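Local coordinates for UspA1 (Moraxella catarrhalis, PDB 3NTN), which acts as a trimeric autotransporter adhesin of the outer membrane, binding fibronectin and the host receptor CEACAM1, at the interface of chains A and B. Coordinates in Å, arbitrary orientation; residue numbers count along the deposited sequence, not the author numbering. Chains: chain A/B, UspA1.

The interface of chains A and B. Residues chain A 38, 52-53, 67; chain B 45, 58-59, 73, 87.
Successive coils of the YadA-like head, a left-handed beta-roll of short repeats, meet here side by side in two subunits of the trimer. Chain A offers turn residues, A:Asp38, A:Gly53 and A:Asn67, which all have positive phi and recur at intervals of 14 to 15 positions. Chain B answers with B:Arg45, B:Ile59 and B:Asn73, spaced by 14, so that one rung faces one rung and each pair differs in chemistry.

The charged rung is a salt bridge that is also a hydrogen bond: B:Arg45 NE donates to carboxylate oxygen A:Asp38 OD2 at 2.6 Å, nearly straight at 173°. The oxygen lies almost in the guanidinium plane but is itself met from above the carboxylate plane, the two planes being 46° apart. B:Arg45 has CG anti to its backbone N and bends at chi3, which turns NE back towards the aspartate; A:Asp38 holds CG beside its backbone N, anti to the carbonyl carbon. The aliphatic start of the arginine takes part too, with B:Arg45 CB 3.6 Å from A:Asp38 CG.

Apolar contact dominates the middle rung. The tip of B:Ile59 points at the bare backbone of A:Gly53, CD1 lying 3.6 Å from the glycine CA, while CG1 lies 4.0 Å from A:Asp38 CB. The same isoleucine thus touches two neighbouring coils of chain A; its other branch, CG2, lies 4.2 Å above the plane of the B:Arg45 guanidinium, offset toward the rim, and may help to steady that group.

An amide pair forms the third rung. B:Asn73 ND2 donates to the side-chain carbonyl A:Asn67 OD1 at 3.0 Å, again almost linear. The acceptor lies in the donor's amide plane, whereas the donor stands above the carbonyl plane, off its lone pairs; the amide planes are 84° apart. The torsions repeat those of the charged rung, A:Asn67 matching A:Asp38 and B:Asn73 matching B:Arg45. Beside this bond the B:Asn73 stem packs on the A:Asn67 amide, B:Asn73 CB lying 3.6 Å from amide carbon A:Asn67 CG.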
ATOM      1  N   ASP A  38       0.678  13.406  28.995  1.00 50.46           N
ATOM      2  CA  ASP A  38      -0.056  12.252  28.477  1.00 49.55           C
ATOM      3  C   ASP A  38       0.845  11.290  27.667  1.00 47.92           C
ATOM      4  O   ASP A  38       0.335  10.557  26.775  1.00 47.51           O
ATOM      5  CB  ASP A  38      -1.269  12.689  27.582  1.00 49.76           C
ATOM      6  CG  ASP A  38      -2.199  13.720  28.277  1.00 54.34           C
ATOM      7  OD1 ASP A  38      -2.313  13.673  29.516  1.00 56.85           O
ATOM      8  OD2 ASP A  38      -2.835  14.570  27.586  1.00 59.19           O
ATOM      9  N   LYS A  52       3.435  15.404  23.364  1.00 50.58           N
ATOM     10  CA  LYS A  52       2.095  15.217  23.937  1.00 51.96           C
ATOM     11  C   LYS A  52       1.381  13.972  23.355  1.00 49.81           C
ATOM     12  O   LYS A  52       1.351  13.785  22.140  1.00 49.20           O
ATOM     13  CB  LYS A  52       1.210  16.471  23.844  1.00 53.38           C
ATOM     14  CG  LYS A  52       1.958  17.776  24.115  1.00 59.66           C
ATOM     15  CD  LYS A  52       1.020  18.887  24.557  1.00 68.42           C
ATOM     16  CE  LYS A  52       1.559  20.294  24.230  1.00 75.62           C
ATOM     17  NZ  LYS A  52       3.026  20.363  23.866  1.00 77.89           N
ATOM     18  N   GLY A  53       0.830  13.131  24.235  1.00 49.17           N
ATOM     19  CA  GLY A  53       0.057  11.957  23.836  1.00 46.59           C
ATOM     20  C   GLY A  53       0.810  10.915  23.036  1.00 45.30           C
ATOM     21  O   GLY A  53       0.205  10.093  22.298  1.00 44.46           O
ATOM     22  N   ASN A  67       1.570  13.349  19.488  1.00 46.45           N
ATOM     23  CA  ASN A  67       0.878  12.154  18.985  1.00 45.91           C
ATOM     24  C   ASN A  67       1.764  11.139  18.242  1.00 43.60           C
ATOM     25  O   ASN A  67       1.266  10.233  17.653  1.00 43.29           O
ATOM     26  CB  ASN A  67      -0.354  12.541  18.148  1.00 45.39           C
ATOM     27  CG  ASN A  67      -1.140  13.658  18.772  1.00 48.26           C
ATOM     28  OD1 ASN A  67      -1.524  13.582  19.936  1.00 51.76           O
ATOM     29  ND2 ASN A  67      -1.405  14.696  18.003  1.00 44.00           N
TER
ATOM     30  N   ARG B  45      -4.678   9.590  27.906  1.00 52.22           N
ATOM     31  CA  ARG B  45      -5.732  10.409  28.504  1.00 52.48           C
ATOM     32  C   ARG B  45      -7.016  10.207  27.741  1.00 52.84           C
ATOM     33  O   ARG B  45      -7.015  10.237  26.525  1.00 52.05           O
ATOM     34  CB  ARG B  45      -5.330  11.893  28.435  1.00 52.85           C
ATOM     35  CG  ARG B  45      -6.435  12.881  28.983  1.00 54.00           C
ATOM     36  CD  ARG B  45      -5.907  14.302  29.313  1.00 53.74           C
ATOM     37  NE  ARG B  45      -5.339  15.002  28.150  1.00 55.06           N
ATOM     38  CZ  ARG B  45      -6.039  15.770  27.311  1.00 58.71           C
ATOM     39  NH1 ARG B  45      -7.345  15.925  27.486  1.00 57.11           N
ATOM     40  NH2 ARG B  45      -5.441  16.382  26.278  1.00 59.63           N
ATOM     41  N   GLY B  58      -2.675   6.692  23.945  1.00 41.31           N
ATOM     42  CA  GLY B  58      -2.555   8.030  23.401  1.00 41.24           C
ATOM     43  C   GLY B  58      -3.680   8.881  23.966  1.00 42.65           C
ATOM     44  O   GLY B  58      -4.050   8.742  25.135  1.00 41.65           O
ATOM     45  N   ILE B  59      -4.257   9.758  23.132  1.00 42.93           N
ATOM     46  CA  ILE B  59      -5.263  10.629  23.621  1.00 43.79           C
ATOM     47  C   ILE B  59      -6.592  10.389  22.900  1.00 46.05           C
ATOM     48  O   ILE B  59      -6.674  10.422  21.645  1.00 46.63           O
ATOM     49  CB  ILE B  59      -4.841  12.093  23.477  1.00 45.08           C
ATOM     50  CG1 ILE B  59      -3.651  12.396  24.365  1.00 44.95           C
ATOM     51  CG2 ILE B  59      -6.024  13.041  23.793  1.00 42.58           C
ATOM     52  CD1 ILE B  59      -3.033  13.778  24.076  1.00 43.91           C
ATOM     53  N   ASN B  73      -3.955   9.581  18.431  1.00 41.94           N
ATOM     54  CA  ASN B  73      -4.925  10.564  18.868  1.00 42.35           C
ATOM     55  C   ASN B  73      -6.284  10.459  18.142  1.00 44.12           C
ATOM     56  O   ASN B  73      -6.368  10.619  16.917  1.00 43.79           O
ATOM     57  CB  ASN B  73      -4.363  11.949  18.670  1.00 44.96           C
ATOM     58  CG  ASN B  73      -5.187  13.044  19.436  1.00 48.00           C
ATOM     59  OD1 ASN B  73      -6.415  13.093  19.355  1.00 53.08           O
ATOM     60  ND2 ASN B  73      -4.497  13.882  20.193  1.00 52.95           N
ATOM     61  N   SER B  87      -4.159   9.317  13.650  1.00 46.45           N
ATOM     62  CA  SER B  87      -4.864  10.521  14.154  1.00 49.19           C
ATOM     63  C   SER B  87      -6.212  10.778  13.512  1.00 49.40           C
ATOM     64  O   SER B  87      -6.328  10.690  12.305  1.00 47.66           O
ATOM     65  CB  SER B  87      -4.012  11.734  13.863  1.00 50.72           C
ATOM     66  OG  SER B  87      -3.490  12.188  15.063  1.00 55.65           O
TER